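N-acetyltransferase (Staphylococcus aureus subsp. aureus, PDB 4LUA) probably transfers an acetyl group from acetyl-CoA to an amine, as other members of the GNAT superfamily do, its own substrate being unassigned. Local coordinates at residues Ser100-Ile103 against Asn104-Asn108. Sequence-based numbering, arbitrary orientation.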
ATOM      1  N   SER A 100      -7.681   4.911  -5.720  1.00 14.71           N
ATOM      2  CA  SER A 100      -8.635   3.889  -6.186  1.00 16.70           C
ATOM      3  C   SER A 100      -8.132   3.344  -7.505  1.00 17.65           C
ATOM      4  O   SER A 100      -8.259   2.111  -7.723  1.00 17.29           O
ATOM      5  CB  SER A 100     -10.051   4.466  -6.396  1.00 23.46           C
ATOM      6  OG  SER A 100     -10.648   4.691  -5.123  1.00 25.75           O
ATOM      7  N   GLU A 101      -7.584   4.210  -8.368  1.00 16.03           N
ATOM      8  CA  GLU A 101      -7.031   3.696  -9.645  1.00 17.84           C
ATOM      9  C   GLU A 101      -5.864   2.744  -9.342  1.00 18.02           C
ATOM     10  O   GLU A 101      -5.746   1.635  -9.920  1.00 17.92           O
ATOM     11  CB  GLU A 101      -6.583   4.830 -10.557  1.00 20.01           C
ATOM     12  CG  GLU A 101      -7.685   5.400 -11.413  1.00 39.70           C
ATOM     13  CD  GLU A 101      -7.175   6.541 -12.301  1.00 57.55           C
ATOM     14  OE1 GLU A 101      -5.984   6.494 -12.708  1.00 59.54           O
ATOM     15  OE2 GLU A 101      -7.961   7.487 -12.569  1.00 65.27           O
ATOM     16  N   LEU A 102      -5.029   3.110  -8.358  1.00 14.86           N
ATOM     17  CA  LEU A 102      -3.883   2.272  -7.996  1.00 14.62           C
ATOM     18  C   LEU A 102      -4.294   0.905  -7.396  1.00 14.53           C
ATOM     19  O   LEU A 102      -3.806  -0.164  -7.822  1.00 15.66           O
ATOM     20  CB  LEU A 102      -2.957   3.046  -7.013  1.00 13.13           C
ATOM     21  CG  LEU A 102      -1.744   2.255  -6.535  1.00 13.78           C
ATOM     22  CD1 LEU A 102      -0.813   1.751  -7.688  1.00 16.15           C
ATOM     23  CD2 LEU A 102      -0.949   3.187  -5.639  1.00 15.41           C
ATOM     24  N   ILE A 103      -5.205   0.893  -6.410  1.00 12.83           N
ATOM     25  CA  ILE A 103      -5.579  -0.365  -5.767  1.00 13.77           C
ATOM     26  C   ILE A 103      -6.419  -1.203  -6.755  1.00 14.10           C
ATOM     27  O   ILE A 103      -6.292  -2.433  -6.780  1.00 16.00           O
ATOM     28  CB  ILE A 103      -6.294  -0.080  -4.435  1.00 14.03           C
ATOM     29  CG1 ILE A 103      -5.403   0.748  -3.501  1.00 14.28           C
ATOM     30  CG2 ILE A 103      -6.712  -1.400  -3.814  1.00 17.61           C
ATOM     31  CD1 ILE A 103      -3.969   0.099  -3.223  1.00 18.05           C
ATOM     32  N   ASN A 104      -7.262  -0.579  -7.601  1.00 14.01           N
ATOM     33  CA  ASN A 104      -7.969  -1.388  -8.627  1.00 15.64           C
ATOM     34  C   ASN A 104      -6.971  -2.059  -9.591  1.00 17.98           C
ATOM     35  O   ASN A 104      -7.151  -3.230 -10.015  1.00 18.34           O
ATOM     36  CB  ASN A 104      -8.982  -0.568  -9.426  1.00 16.27           C
ATOM     37  CG  ASN A 104     -10.354  -0.583  -8.793  1.00 21.85           C
ATOM     38  OD1 ASN A 104     -10.820  -1.627  -8.337  1.00 22.87           O
ATOM     39  ND2 ASN A 104     -11.035   0.576  -8.796  1.00 23.79           N
ATOM     40  N   PHE A 105      -5.908  -1.303  -9.937  1.00 14.89           N
ATOM     41  CA  PHE A 105      -4.862  -1.930 -10.721  1.00 15.62           C
ATOM     42  C   PHE A 105      -4.232  -3.108  -9.993  1.00 13.47           C
ATOM     43  O   PHE A 105      -4.030  -4.160 -10.633  1.00 16.98           O
ATOM     44  CB  PHE A 105      -3.794  -0.880 -11.156  1.00 17.38           C
ATOM     45  CG  PHE A 105      -2.470  -1.503 -11.470  1.00 13.57           C
ATOM     46  CD1 PHE A 105      -2.187  -1.989 -12.720  1.00 14.93           C
ATOM     47  CD2 PHE A 105      -1.554  -1.666 -10.436  1.00 17.85           C
ATOM     48  CE1 PHE A 105      -0.953  -2.620 -13.004  1.00 17.82           C
ATOM     49  CE2 PHE A 105      -0.410  -2.346 -10.646  1.00 15.53           C
ATOM     50  CZ  PHE A 105      -0.092  -2.847 -11.944  1.00 15.68           C
ATOM     51  N   ILE A 106      -3.911  -2.945  -8.702  1.00 13.75           N
ATOM     52  CA  ILE A 106      -3.322  -4.054  -7.945  1.00 14.87           C
ATOM     53  C   ILE A 106      -4.242  -5.294  -7.924  1.00 14.74           C
ATOM     54  O   ILE A 106      -3.754  -6.432  -8.109  1.00 17.03           O
ATOM     55  CB  ILE A 106      -2.875  -3.602  -6.537  1.00 13.28           C
ATOM     56  CG1 ILE A 106      -1.715  -2.653  -6.715  1.00 15.51           C
ATOM     57  CG2 ILE A 106      -2.522  -4.836  -5.687  1.00 18.02           C
ATOM     58  CD1 ILE A 106      -1.188  -2.058  -5.391  1.00 16.51           C
ATOM     59  N   ILE A 107      -5.553  -5.092  -7.737  1.00 14.34           N
ATOM     60  CA  ILE A 107      -6.491  -6.215  -7.798  1.00 15.52           C
ATOM     61  C   ILE A 107      -6.374  -6.923  -9.137  1.00 18.41           C
ATOM     62  O   ILE A 107      -6.271  -8.190  -9.209  1.00 18.55           O
ATOM     63  CB  ILE A 107      -7.943  -5.748  -7.609  1.00 18.67           C
ATOM     64  CG1 ILE A 107      -8.164  -5.274  -6.171  1.00 19.88           C
ATOM     65  CG2 ILE A 107      -8.915  -6.885  -7.899  1.00 18.40           C
ATOM     66  CD1 ILE A 107      -9.437  -4.343  -5.983  1.00 19.24           C
ATOM     67  N   ASN A 108      -6.369  -6.152 -10.254  1.00 18.62           N
ATOM     68  CA  ASN A 108      -6.221  -6.871 -11.541  1.00 17.53           C
ATOM     69  C   ASN A 108      -4.862  -7.532 -11.769  1.00 18.18           C
ATOM     70  O   ASN A 108      -4.773  -8.589 -12.353  1.00 20.43           O
ATOM     71  CB  ASN A 108      -6.522  -5.912 -12.732  1.00 23.62           C
ATOM     72  CG  ASN A 108      -7.981  -5.590 -12.837  1.00 35.85           C
ATOM     73  OD1 ASN A 108      -8.802  -6.495 -12.990  1.00 39.40           O
ATOM     74  ND2 ASN A 108      -8.335  -4.301 -12.726  1.00 36.81           N
TER
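Asn104, Phe105, Ile106 and Ile107 each give their backbone N-H to the carbonyl four residues earlier, that of Ser100, Glu101, Leu102 and Ile103, and this is the i to i+4 bonding of an alpha-helix, part of helix 96-112. The bonds are alike and nearly straight; each N...O distance, from Asn104 N to Ser100 O through to Ile107 N to Ile103 O, is 2.9 Å. Ile103 and Ile106 meet through their ends, CD1 to CD1 at 4.1 Å, with the two chains crossing at a slant. The turned chi2 of Ile103 (-55°) swings its CD1 to Ile106 CD1. Ile106 is extended instead (chi2 177°), and its CG1 rests 3.4 Å from Leu102 O. Leu102 CD1 stands 4.4 Å from Phe105 CD2, a loose apolar contact. The Phe105 ring turns an edge to Leu102 O, with CD2 at 3.8 Å. Asn104 CB packs 3.3 Å from Ser100 O. Ser100 OG is bonded to Lys96 O. Leu102 and Ile106 touch Phe58 of strand 55-62 and Ala70 of strand 65-75, while Ile103 touches Phe132 and Tyr133 of helix 127-135. The backbone bonds pair these four N-H and C=O groups, which lets the buried aliphatic side chains join those strands and helix 127-135 by apolar packing.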